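Long-range contact in probable transcriptional regulatory protein, Rv1404 (PDB 2NYX), which probably binds DNA as a dimeric transcription factor of the MarR family, with a winged helix-turn-helix fold: residues Leu27-Val39 with Val112-Ile124. Residues are numbered along the deposited sequence; the frame is centred on the assembly and turned at random.
Sequences LLVAISAHSIAQV and VVRQVTEHRRTEI
Arg120 inserts as a knob among Ile31, Ser32, Ser35 and Ile36, and its NE gives a hydrogen bond to Ser35 OG (2.9 Å). The bond is nearly straight (160°), with the acceptor in the guanidinium plane. A bend at chi3 (-54°) of Arg120 turns its guanidinium across helix 27-39, toward that helix's C-terminal end, and Ser32 CB lies 3.5 Å above the centre of the Arg120 guanidinium. Ser35 OG in turn donates to Ser32 O (2.8 Å), so the hydroxyl that receives Arg120 is itself oriented by its own helix. NH1 of Arg120 hydrogen-bonds to Ser25 OG of the second subunit, tying this buried polar centre to the dimer interface. Segments 27-39 and 112-124 pass 8.6 Å apart, axis to axis, with their directions inclined at 135°; they belong to the dimerisation region of a MarR-type chain, in which N- and C-terminal helices flank the winged helix-turn-helix. Apolar contacts continue on both sides of the arginine. Toward helix 45-57, Val116 wedges its CG2 against Val39 CG2 (3.6 Å) and its CG1 against Ile36 CG1 (3.9 Å), while Phe48 touches both Val116 and Ile36. At the other end, Leu28 CD2 meets Ile124 CD1 (3.9 Å), and Ile31 CG2 packs on the aliphatic parts of Arg120 and Glu123; the carboxylate of Glu123 forms a salt bridge with Arg126.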
# COMPACT_ATOMS: atom_id res chain seq x y z
N LEU B 27 -2.90 2.16 -9.47
CA LEU B 27 -4.17 2.77 -9.08
C LEU B 27 -4.76 2.16 -7.81
O LEU B 27 -5.07 2.89 -6.88
CB LEU B 27 -5.20 2.76 -10.21
CG LEU B 27 -6.49 3.54 -9.97
CD1 LEU B 27 -6.23 4.93 -9.41
CD2 LEU B 27 -7.32 3.65 -11.23
N LEU B 28 -4.90 0.84 -7.78
CA LEU B 28 -5.47 0.19 -6.62
C LEU B 28 -4.70 0.60 -5.37
O LEU B 28 -5.31 0.91 -4.35
CB LEU B 28 -5.43 -1.33 -6.75
CG LEU B 28 -6.74 -2.08 -6.48
CD1 LEU B 28 -6.47 -3.52 -6.06
CD2 LEU B 28 -7.66 -1.37 -5.48
N VAL B 29 -3.37 0.62 -5.49
CA VAL B 29 -2.48 1.01 -4.39
C VAL B 29 -2.69 2.46 -3.93
O VAL B 29 -2.74 2.73 -2.74
CB VAL B 29 -0.99 0.74 -4.76
CG1 VAL B 29 -0.04 1.54 -3.87
CG2 VAL B 29 -0.68 -0.74 -4.65
N ALA B 30 -2.84 3.38 -4.88
CA ALA B 30 -3.08 4.78 -4.55
C ALA B 30 -4.42 4.94 -3.87
O ALA B 30 -4.54 5.74 -2.95
CB ALA B 30 -3.01 5.65 -5.79
N ILE B 31 -5.42 4.19 -4.33
CA ILE B 31 -6.76 4.20 -3.73
C ILE B 31 -6.70 3.65 -2.31
O ILE B 31 -7.31 4.21 -1.40
CB ILE B 31 -7.78 3.37 -4.56
CG1 ILE B 31 -8.10 4.06 -5.89
CG2 ILE B 31 -9.08 3.16 -3.78
CD1 ILE B 31 -8.98 3.22 -6.82
N SER B 32 -5.96 2.57 -2.13
CA SER B 32 -5.76 1.99 -0.81
C SER B 32 -5.08 2.99 0.12
O SER B 32 -5.54 3.23 1.23
CB SER B 32 -4.95 0.71 -0.90
OG SER B 32 -5.58 -0.22 -1.77
N ALA B 33 -3.99 3.60 -0.36
CA ALA B 33 -3.20 4.52 0.45
C ALA B 33 -4.03 5.72 0.82
O ALA B 33 -3.98 6.17 1.96
CB ALA B 33 -1.96 4.94 -0.29
N HIS B 34 -4.81 6.23 -0.13
CA HIS B 34 -5.69 7.35 0.11
C HIS B 34 -6.74 7.03 1.16
O HIS B 34 -7.05 7.88 1.99
CB HIS B 34 -6.37 7.79 -1.18
CG HIS B 34 -7.37 8.90 -0.99
ND1 HIS B 34 -8.73 8.71 -1.16
CD2 HIS B 34 -7.21 10.19 -0.62
CE1 HIS B 34 -9.35 9.85 -0.91
NE2 HIS B 34 -8.46 10.76 -0.58
N SER B 35 -7.28 5.82 1.13
CA SER B 35 -8.34 5.43 2.06
C SER B 35 -7.87 5.39 3.51
O SER B 35 -8.61 5.73 4.42
CB SER B 35 -8.99 4.10 1.65
OG SER B 35 -8.20 2.99 2.01
N ILE B 36 -6.62 4.97 3.71
CA ILE B 36 -6.00 4.99 5.02
C ILE B 36 -5.82 6.44 5.47
O ILE B 36 -6.19 6.80 6.58
CB ILE B 36 -4.62 4.32 4.99
CG1 ILE B 36 -4.74 2.88 4.48
CG2 ILE B 36 -4.00 4.35 6.39
CD1 ILE B 36 -3.40 2.20 4.19
N ALA B 37 -5.26 7.25 4.58
CA ALA B 37 -4.92 8.63 4.88
C ALA B 37 -6.15 9.48 5.18
O ALA B 37 -6.04 10.48 5.88
CB ALA B 37 -4.13 9.23 3.74
N GLN B 38 -7.31 9.07 4.66
CA GLN B 38 -8.54 9.86 4.84
C GLN B 38 -9.19 9.67 6.21
O GLN B 38 -9.99 10.49 6.64
CB GLN B 38 -9.54 9.63 3.69
CG GLN B 38 -10.41 8.35 3.75
CD GLN B 38 -11.35 8.19 2.54
OE1 GLN B 38 -11.31 7.17 1.83
NE2 GLN B 38 -12.20 9.20 2.30
N VAL B 39 -8.83 8.60 6.90
CA VAL B 39 -9.39 8.32 8.23
C VAL B 39 -8.47 8.84 9.33
O VAL B 39 -8.92 9.54 10.23
CB VAL B 39 -9.70 6.82 8.41
CG1 VAL B 39 -10.11 6.52 9.85
CG2 VAL B 39 -10.81 6.40 7.45
N VAL B 112 -11.18 2.12 13.04
CA VAL B 112 -10.23 2.56 12.03
C VAL B 112 -10.16 1.58 10.85
O VAL B 112 -10.35 1.98 9.70
CB VAL B 112 -8.84 2.83 12.64
CG1 VAL B 112 -7.74 2.82 11.59
CG2 VAL B 112 -8.85 4.16 13.37
N VAL B 113 -9.93 0.30 11.15
CA VAL B 113 -9.89 -0.75 10.14
C VAL B 113 -11.20 -0.82 9.36
O VAL B 113 -11.19 -0.93 8.14
CB VAL B 113 -9.55 -2.14 10.76
CG1 VAL B 113 -9.71 -3.25 9.71
CG2 VAL B 113 -8.14 -2.17 11.32
N ARG B 114 -12.32 -0.77 10.06
CA ARG B 114 -13.64 -0.84 9.44
C ARG B 114 -13.93 0.36 8.55
O ARG B 114 -14.44 0.20 7.44
CB ARG B 114 -14.72 -0.99 10.51
CG ARG B 114 -16.15 -1.04 9.99
CD ARG B 114 -17.14 -1.37 11.13
NE ARG B 114 -18.44 -0.68 11.03
CZ ARG B 114 -19.33 -0.84 10.04
NH1 ARG B 114 -19.08 -1.64 9.00
NH2 ARG B 114 -20.48 -0.16 10.07
N GLN B 115 -13.59 1.55 9.03
CA GLN B 115 -13.78 2.81 8.30
C GLN B 115 -12.97 2.92 7.00
O GLN B 115 -13.50 3.26 5.95
CB GLN B 115 -13.46 3.99 9.20
CG GLN B 115 -14.59 4.39 10.11
CD GLN B 115 -14.28 5.67 10.87
OE1 GLN B 115 -14.80 6.74 10.53
NE2 GLN B 115 -13.43 5.57 11.89
N VAL B 116 -11.68 2.64 7.10
CA VAL B 116 -10.78 2.60 5.96
C VAL B 116 -11.27 1.58 4.93
O VAL B 116 -11.28 1.86 3.73
CB VAL B 116 -9.33 2.27 6.44
CG1 VAL B 116 -8.44 1.85 5.28
CG2 VAL B 116 -8.72 3.46 7.17
N THR B 117 -11.69 0.41 5.41
CA THR B 117 -12.18 -0.64 4.51
C THR B 117 -13.46 -0.23 3.78
O THR B 117 -13.54 -0.41 2.57
CB THR B 117 -12.37 -1.99 5.24
OG1 THR B 117 -11.16 -2.32 5.93
CG2 THR B 117 -12.68 -3.12 4.26
N GLU B 118 -14.43 0.32 4.51
CA GLU B 118 -15.71 0.68 3.90
C GLU B 118 -15.54 1.79 2.87
O GLU B 118 -16.15 1.74 1.82
CB GLU B 118 -16.79 0.99 4.96
CG GLU B 118 -17.06 2.48 5.26
CD GLU B 118 -18.30 3.05 4.55
OE1 GLU B 118 -18.17 3.63 3.44
OE2 GLU B 118 -19.42 2.94 5.12
N HIS B 119 -14.66 2.75 3.17
CA HIS B 119 -14.39 3.86 2.26
C HIS B 119 -13.68 3.44 0.97
O HIS B 119 -13.99 3.96 -0.11
CB HIS B 119 -13.62 4.97 2.97
CG HIS B 119 -14.46 5.78 3.89
ND1 HIS B 119 -14.39 5.67 5.26
CD2 HIS B 119 -15.43 6.70 3.64
CE1 HIS B 119 -15.26 6.50 5.82
NE2 HIS B 119 -15.90 7.14 4.85
N ARG B 120 -12.76 2.50 1.09
CA ARG B 120 -12.06 1.97 -0.05
C ARG B 120 -13.01 1.15 -0.93
O ARG B 120 -12.95 1.22 -2.16
CB ARG B 120 -10.86 1.13 0.38
CG ARG B 120 -9.93 0.71 -0.76
CD ARG B 120 -8.86 -0.26 -0.29
NE ARG B 120 -8.13 0.31 0.83
CZ ARG B 120 -7.25 -0.34 1.58
NH1 ARG B 120 -6.95 -1.61 1.33
NH2 ARG B 120 -6.65 0.29 2.58
N ARG B 121 -13.89 0.38 -0.29
CA ARG B 121 -14.87 -0.38 -1.04
C ARG B 121 -15.78 0.53 -1.86
O ARG B 121 -16.11 0.20 -3.00
CB ARG B 121 -15.70 -1.28 -0.13
CG ARG B 121 -16.38 -2.39 -0.89
CD ARG B 121 -17.53 -3.02 -0.14
NE ARG B 121 -18.10 -4.12 -0.92
CZ ARG B 121 -19.07 -4.00 -1.82
NH1 ARG B 121 -19.59 -2.81 -2.09
NH2 ARG B 121 -19.52 -5.06 -2.47
N THR B 122 -16.17 1.67 -1.30
CA THR B 122 -17.02 2.63 -2.00
C THR B 122 -16.32 3.19 -3.24
O THR B 122 -16.96 3.37 -4.28
CB THR B 122 -17.51 3.78 -1.06
OG1 THR B 122 -18.07 3.22 0.13
CG2 THR B 122 -18.58 4.62 -1.73
N GLU B 123 -15.02 3.46 -3.14
CA GLU B 123 -14.24 3.91 -4.30
C GLU B 123 -14.04 2.82 -5.33
O GLU B 123 -14.03 3.11 -6.53
CB GLU B 123 -12.87 4.47 -3.89
CG GLU B 123 -12.74 6.01 -4.04
CD GLU B 123 -12.93 6.52 -5.49
OE1 GLU B 123 -13.88 7.31 -5.72
OE2 GLU B 123 -12.14 6.16 -6.38
N ILE B 124 -13.88 1.58 -4.88
CA ILE B 124 -13.65 0.48 -5.80
C ILE B 124 -14.89 0.22 -6.66
O ILE B 124 -14.77 0.16 -7.88
CB ILE B 124 -13.14 -0.81 -5.08
CG1 ILE B 124 -11.69 -0.59 -4.62
CG2 ILE B 124 -13.23 -2.04 -6.01
CD1 ILE B 124 -11.10 -1.71 -3.73